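Local coordinates for protein benzoate transport porin BenP (Acinetobacter baumannii AB307-0294, PDB 5DL8) that forms an outer-membrane beta-barrel of the OprD family and probably acts as a porin, named for benzoate transport, at residues 141-144 with 149-152; 173-178 with 184-189. All blocks are in the same frame, centred on the assembly; numbering follows the deposited sequence.

Contact 1: residues 141-144 with 149-152; sequences AVDA and LTSY
Between D143 and T150 a hydroxyl comes up against an aspartate stem: the threonine oxygen OG1 lies 3.6 Å from CB of D143. The T150 side chain points toward residues 141-144, and its CB also comes within 4.0 Å of the aspartate CB. The carboxylate of D143 lies beyond this point of contact. Its CG stands anti to the backbone N (chi1 -170°), and the group turns to partners outside the pair, with OD1 hydrogen-bonded to S145 OG and OD2 directed to R178. The carboxylate of this buried aspartate is thus gripped from two sources.

On one flank the backbone takes over. The O of D143 receives a CA-H...O contact from L149 CA at 3.5 Å, while the leucine leans its CD1 branch against A144, 3.9 Å from the alanine CB. The other flank belongs to Y152, whose ring is met at its edge and in its plane by the A141 carbonyl oxygen, 3.8 Å from CE2. This approach is less certain than the others, because A141 is modelled in two positions. The backbone of Y152 pairs with L133, and its ring also packs on V172 and V175 of strand 165-176.

The two segments run nearly antiparallel, 154° apart, yet residues 141-144 form no strand. Such packing suits a long loop folded inward from the wall of an OprD-type barrel, here the one joining strand 132-133 to strand 151-153, close to the centre of the chain.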
ATOM      1  N   ALA A 141      -0.368   4.501   2.360  0.50 30.35           N
ATOM      2  CA  ALA A 141       0.868   3.743   1.911  0.50 33.68           C
ATOM      3  C   ALA A 141       1.204   3.904   0.416  0.50 33.83           C
ATOM      4  O   ALA A 141       0.519   4.637  -0.313  0.50 36.19           O
ATOM      5  CB  ALA A 141       0.715   2.242   2.240  0.50 34.27           C
ATOM      6  N   VAL A 142       2.255   3.221  -0.039  0.50 35.60           N
ATOM      7  CA  VAL A 142       2.458   2.919  -1.501  0.50 36.52           C
ATOM      8  C   VAL A 142       1.214   2.123  -2.042  0.50 37.29           C
ATOM      9  O   VAL A 142       1.024   1.047  -1.385  0.50 32.26           O
ATOM     10  CB  VAL A 142       3.721   1.988  -1.637  0.50 35.94           C
ATOM     11  CG1 VAL A 142       4.128   1.752  -3.119  0.50 33.60           C
ATOM     12  CG2 VAL A 142       4.865   2.524  -0.750  0.50 34.46           C
ATOM     13  N   ASP A 143       0.326   2.585  -3.044  1.00 39.38           N
ATOM     14  CA  ASP A 143      -0.453   1.551  -3.708  1.00 38.48           C
ATOM     15  C   ASP A 143      -0.120   1.443  -5.219  1.00 37.10           C
ATOM     16  O   ASP A 143      -0.749   2.112  -6.092  1.00 34.27           O
ATOM     17  CB  ASP A 143      -1.950   1.756  -3.523  1.00 32.99           C
ATOM     18  CG  ASP A 143      -2.742   0.552  -4.006  1.00 32.77           C
ATOM     19  OD1 ASP A 143      -2.118  -0.486  -4.496  1.00 36.25           O
ATOM     20  OD2 ASP A 143      -3.983   0.570  -3.942  1.00 30.10           O
ATOM     21  N   ALA A 144       0.772   0.510  -5.466  1.00 32.49           N
ATOM     22  CA  ALA A 144       1.159   0.115  -6.865  1.00 32.50           C
ATOM     23  C   ALA A 144       0.543  -1.208  -7.339  1.00 29.53           C
ATOM     24  O   ALA A 144       1.054  -1.829  -8.229  1.00 31.14           O
ATOM     25  CB  ALA A 144       2.739   0.046  -6.948  1.00 31.01           C
ATOM     26  N   LEU A 149      -0.695   4.945  -9.684  1.00 24.37           N
ATOM     27  CA  LEU A 149      -0.312   4.878  -8.239  1.00 25.67           C
ATOM     28  C   LEU A 149      -0.986   6.013  -7.416  1.00 24.83           C
ATOM     29  O   LEU A 149      -1.150   7.198  -7.832  1.00 24.67           O
ATOM     30  CB  LEU A 149       1.158   5.100  -8.122  1.00 29.20           C
ATOM     31  CG  LEU A 149       2.185   3.980  -8.320  1.00 33.02           C
ATOM     32  CD1 LEU A 149       1.826   2.979  -9.351  1.00 32.99           C
ATOM     33  CD2 LEU A 149       3.605   4.487  -8.534  1.00 33.55           C
ATOM     34  N   THR A 150      -1.462   5.625  -6.256  1.00 23.96           N
ATOM     35  CA  THR A 150      -2.040   6.546  -5.246  1.00 23.03           C
ATOM     36  C   THR A 150      -0.958   7.521  -4.764  1.00 22.76           C
ATOM     37  O   THR A 150       0.196   7.150  -4.559  1.00 23.70           O
ATOM     38  CB  THR A 150      -2.625   5.704  -4.089  1.00 23.04           C
ATOM     39  OG1 THR A 150      -3.497   4.751  -4.691  1.00 22.85           O
ATOM     40  CG2 THR A 150      -3.421   6.514  -2.968  1.00 22.21           C
ATOM     41  N   SER A 151      -1.301   8.785  -4.685  1.00 23.08           N
ATOM     42  CA  SER A 151      -0.534   9.774  -3.944  1.00 23.76           C
ATOM     43  C   SER A 151      -1.489  10.657  -3.139  1.00 24.46           C
ATOM     44  O   SER A 151      -2.738  10.451  -3.204  1.00 24.81           O
ATOM     45  CB  SER A 151       0.298  10.563  -4.934  1.00 23.96           C
ATOM     46  OG  SER A 151      -0.507  11.390  -5.777  1.00 24.00           O
ATOM     47  N   TYR A 152      -0.926  11.664  -2.424  1.00 26.12           N
ATOM     48  CA  TYR A 152      -1.626  12.443  -1.366  1.00 26.69           C
ATOM     49  C   TYR A 152      -1.290  13.947  -1.479  1.00 27.74           C
ATOM     50  O   TYR A 152      -0.293  14.345  -2.120  1.00 28.98           O
ATOM     51  CB  TYR A 152      -1.130  11.882   0.017  1.00 26.84           C
ATOM     52  CG  TYR A 152      -1.492  10.460   0.202  1.00 25.65           C
ATOM     53  CD1 TYR A 152      -2.738  10.093   0.542  1.00 27.17           C
ATOM     54  CD2 TYR A 152      -0.607   9.454  -0.151  1.00 26.82           C
ATOM     55  CE1 TYR A 152      -3.105   8.720   0.667  1.00 27.74           C
ATOM     56  CE2 TYR A 152      -0.958   8.126  -0.031  1.00 25.94           C
ATOM     57  CZ  TYR A 152      -2.192   7.768   0.357  1.00 26.73           C
ATOM     58  OH  TYR A 152      -2.463   6.405   0.429  1.00 30.33           O
TER

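Contact 2: residues 173-178 with 184-189; sequences EKVSPR and KKFSFT
A single antiparallel bridge, V175 with K184, joins these segments, and a water takes over where direct pairing stops. V175 N donates to K184 O at 2.7 Å, and K184 N returns a bond to V175 O at 2.8 Å. Both are nearly straight at the hydrogen, 171° and 174°. K184 O also takes a CA-H...O contact from K174 CA. Two residues from the bridge, the water donates to E173 O and accepts from F186 N. Here E173 and K174 both face W153 of the neighbouring strand, a classic beta bulge.

The side chains fill in around this bridge. V175 and F186 cross at about a right angle, with CG1 of the valine over one face of the ring and its CB 3.9 Å from CE1. With CG1 held between the backbone N and carbonyl carbon (chi1 55°), this methyl also lies 3.4 Å from K184 O. K184 lays its CD across P177, 3.9 Å from the proline CD, and K174 brings its own CD 3.7 Å from K185 N.

Between the two segments, backbone groups are thus joined by two direct bonds and one water, while the lysines contribute their aliphatic stems. The amines of K174 and K185 stay 6.4 Å apart, and K185 NZ is bound to D198, which would probably ease any repulsion between them.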
ATOM      1  N   GLU A 173      -4.575  16.652   3.454  1.00 30.62           N
ATOM      2  CA  GLU A 173      -5.904  17.115   3.169  1.00 32.77           C
ATOM      3  C   GLU A 173      -6.640  16.312   2.151  1.00 31.91           C
ATOM      4  O   GLU A 173      -7.855  16.281   2.192  1.00 32.10           O
ATOM      5  CB  GLU A 173      -5.862  18.611   2.826  1.00 37.41           C
ATOM      6  CG  GLU A 173      -5.574  19.428   4.137  1.00 41.80           C
ATOM      7  CD  GLU A 173      -5.673  20.984   4.104  1.00 46.39           C
ATOM      8  OE1 GLU A 173      -5.842  21.538   3.018  1.00 47.71           O
ATOM      9  OE2 GLU A 173      -5.574  21.658   5.217  1.00 50.16           O
ATOM     10  N   LYS A 174      -5.916  15.705   1.194  1.00 30.09           N
ATOM     11  CA  LYS A 174      -6.493  15.092   0.058  1.00 29.28           C
ATOM     12  C   LYS A 174      -5.713  13.848  -0.357  1.00 26.94           C
ATOM     13  O   LYS A 174      -4.527  13.736  -0.106  1.00 26.61           O
ATOM     14  CB  LYS A 174      -6.525  16.065  -1.134  1.00 30.63           C
ATOM     15  CG  LYS A 174      -7.122  17.481  -0.990  1.00 33.60           C
ATOM     16  CD  LYS A 174      -8.591  17.485  -1.239  1.00 35.16           C
ATOM     17  CE  LYS A 174      -9.127  18.813  -1.753  1.00 39.21           C
ATOM     18  NZ  LYS A 174      -8.759  19.931  -0.874  1.00 42.76           N
ATOM     19  N   VAL A 175      -6.431  12.966  -1.038  1.00 25.79           N
ATOM     20  CA  VAL A 175      -5.908  11.718  -1.579  1.00 26.49           C
ATOM     21  C   VAL A 175      -6.317  11.651  -3.058  1.00 25.28           C
ATOM     22  O   VAL A 175      -7.433  12.073  -3.446  1.00 26.27           O
ATOM     23  CB  VAL A 175      -6.423  10.436  -0.821  1.00 25.43           C
ATOM     24  CG1 VAL A 175      -7.950  10.382  -0.761  1.00 26.19           C
ATOM     25  CG2 VAL A 175      -5.937   9.178  -1.538  1.00 25.16           C
ATOM     26  N   SER A 176      -5.439  11.147  -3.893  1.00 24.54           N
ATOM     27  CA  SER A 176      -5.832  10.808  -5.320  1.00 23.46           C
ATOM     28  C   SER A 176      -5.707   9.351  -5.478  1.00 22.76           C
ATOM     29  O   SER A 176      -4.589   8.834  -5.652  1.00 21.78           O
ATOM     30  CB  SER A 176      -4.882  11.437  -6.315  1.00 24.30           C
ATOM     31  OG  SER A 176      -5.406  11.344  -7.653  1.00 24.86           O
ATOM     32  N   PRO A 177      -6.793   8.640  -5.315  1.00 23.05           N
ATOM     33  CA  PRO A 177      -6.706   7.158  -5.400  1.00 22.93           C
ATOM     34  C   PRO A 177      -6.117   6.562  -6.719  1.00 23.21           C
ATOM     35  O   PRO A 177      -6.089   7.238  -7.733  1.00 22.65           O
ATOM     36  CB  PRO A 177      -8.192   6.708  -5.189  1.00 23.11           C
ATOM     37  CG  PRO A 177      -8.759   7.771  -4.363  1.00 23.93           C
ATOM     38  CD  PRO A 177      -8.150   9.053  -4.930  1.00 24.40           C
ATOM     39  N   ARG A 178      -5.641   5.316  -6.651  1.00 23.16           N
ATOM     40  CA  ARG A 178      -4.994   4.656  -7.762  1.00 25.01           C
ATOM     41  C   ARG A 178      -5.879   4.712  -9.097  1.00 26.05           C
ATOM     42  O   ARG A 178      -5.345   4.866 -10.144  1.00 26.10           O
ATOM     43  CB  ARG A 178      -4.650   3.218  -7.395  1.00 24.34           C
ATOM     44  CG  ARG A 178      -5.846   2.304  -7.355  1.00 25.69           C
ATOM     45  CD  ARG A 178      -5.553   1.014  -6.676  1.00 27.52           C
ATOM     46  NE  ARG A 178      -6.703   0.080  -6.712  1.00 30.91           N
ATOM     47  CZ  ARG A 178      -6.850  -0.984  -5.872  1.00 33.38           C
ATOM     48  NH1 ARG A 178      -5.926  -1.175  -4.836  1.00 30.14           N
ATOM     49  NH2 ARG A 178      -7.924  -1.829  -6.002  1.00 32.26           N
ATOM     50  N   LYS A 184      -8.994  14.353  -3.853  1.00 32.63           N
ATOM     51  CA  LYS A 184     -10.277  14.553  -3.124  1.00 32.76           C
ATOM     52  C   LYS A 184     -10.061  14.288  -1.617  1.00 30.61           C
ATOM     53  O   LYS A 184      -9.068  13.606  -1.195  1.00 28.89           O
ATOM     54  CB  LYS A 184     -11.329  13.543  -3.694  1.00 33.77           C
ATOM     55  CG  LYS A 184     -10.942  12.099  -3.256  1.00 35.06           C
ATOM     56  CD  LYS A 184     -11.513  10.903  -4.015  1.00 36.11           C
ATOM     57  CE  LYS A 184     -12.985  10.966  -3.993  1.00 38.20           C
ATOM     58  NZ  LYS A 184     -13.398  10.017  -5.031  1.00 41.55           N
ATOM     59  N   LYS A 185     -11.040  14.733  -0.836  1.00 28.71           N
ATOM     60  CA  LYS A 185     -11.065  14.430   0.593  1.00 29.40           C
ATOM     61  C   LYS A 185     -11.158  12.953   0.873  1.00 27.07           C
ATOM     62  O   LYS A 185     -11.839  12.218   0.118  1.00 26.53           O
ATOM     63  CB  LYS A 185     -12.248  15.106   1.279  1.00 30.10           C
ATOM     64  CG  LYS A 185     -12.008  16.591   1.388  1.00 32.80           C
ATOM     65  CD  LYS A 185     -13.228  17.401   1.876  1.00 35.35           C
ATOM     66  CE  LYS A 185     -12.801  18.840   2.108  1.00 37.20           C
ATOM     67  NZ  LYS A 185     -14.009  19.460   2.671  1.00 41.38           N
ATOM     68  N   PHE A 186     -10.522  12.515   1.954  1.00 25.73           N
ATOM     69  CA  PHE A 186     -10.727  11.157   2.490  1.00 24.52           C
ATOM     70  C   PHE A 186     -12.142  10.943   2.882  1.00 24.22           C
ATOM     71  O   PHE A 186     -12.828  11.911   3.254  1.00 24.43           O
ATOM     72  CB  PHE A 186      -9.910  10.991   3.822  1.00 25.78           C
ATOM     73  CG  PHE A 186      -8.384  10.888   3.651  1.00 25.68           C
ATOM     74  CD1 PHE A 186      -7.809   9.725   3.207  1.00 26.56           C
ATOM     75  CD2 PHE A 186      -7.554  11.977   3.922  1.00 26.25           C
ATOM     76  CE1 PHE A 186      -6.422   9.645   2.981  1.00 26.27           C
ATOM     77  CE2 PHE A 186      -6.209  11.886   3.776  1.00 27.37           C
ATOM     78  CZ  PHE A 186      -5.621  10.725   3.301  1.00 26.77           C
ATOM     79  N   SER A 187     -12.604   9.699   2.847  1.00 23.45           N
ATOM     80  CA  SER A 187     -13.948   9.468   3.290  1.00 24.67           C
ATOM     81  C   SER A 187     -14.160   8.066   3.872  1.00 24.00           C
ATOM     82  O   SER A 187     -13.353   7.179   3.660  1.00 24.55           O
ATOM     83  CB  SER A 187     -14.978   9.725   2.127  1.00 25.61           C
ATOM     84  OG  SER A 187     -14.706   8.946   0.940  1.00 25.74           O
ATOM     85  N   PHE A 188     -15.259   7.869   4.595  1.00 23.88           N
ATOM     86  CA  PHE A 188     -15.663   6.548   5.017  1.00 25.31           C
ATOM     87  C   PHE A 188     -17.165   6.418   4.709  1.00 27.95           C
ATOM     88  O   PHE A 188     -18.016   7.342   4.978  1.00 27.82           O
ATOM     89  CB  PHE A 188     -15.347   6.360   6.507  1.00 26.05           C
ATOM     90  CG  PHE A 188     -15.626   4.981   7.056  1.00 26.88           C
ATOM     91  CD1 PHE A 188     -14.638   3.975   7.060  1.00 28.45           C
ATOM     92  CD2 PHE A 188     -16.822   4.683   7.659  1.00 27.26           C
ATOM     93  CE1 PHE A 188     -14.905   2.708   7.612  1.00 28.63           C
ATOM     94  CE2 PHE A 188     -17.099   3.413   8.156  1.00 27.35           C
ATOM     95  CZ  PHE A 188     -16.138   2.420   8.162  1.00 27.44           C
ATOM     96  N   THR A 189     -17.491   5.201   4.306  1.00 30.28           N
ATOM     97  CA  THR A 189     -18.812   4.835   3.880  1.00 33.23           C
ATOM     98  C   THR A 189     -19.388   3.650   4.689  1.00 32.85           C
ATOM     99  O   THR A 189     -18.738   2.614   4.849  1.00 33.05           O
ATOM    100  CB  THR A 189     -18.753   4.569   2.303  1.00 33.02           C
ATOM    101  OG1 THR A 189     -18.403   5.817   1.647  1.00 34.95           O
ATOM    102  CG2 THR A 189     -20.072   4.150   1.793  1.00 33.43           C
TER
HETATM  103  O   HOH W   1      -9.441  14.716   3.665  1.00 29.07           O

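In the fold
Contact 1 closes before contact 2 opens along the chain, and their centres lie 11 Å apart. One segment of each, 149-152 and 173-178, lies on the antiparallel neighbours 151-153 and 165-176, where S151 O lies 2.9 Å from S176 N in a probable backbone bond. The strand that 184-189 enters, 187-190, pairs instead with 193-196. Y152 CE1 packs 3.6 Å from V175 CG2, so the tyrosine ring of contact 1 rests on the valine of contact 2. D143 and R178 tie the loop before strand 151-153 to the turn after strand 165-176. Successive loops of this porin are thereby fastened to each other, away from both calcium sites.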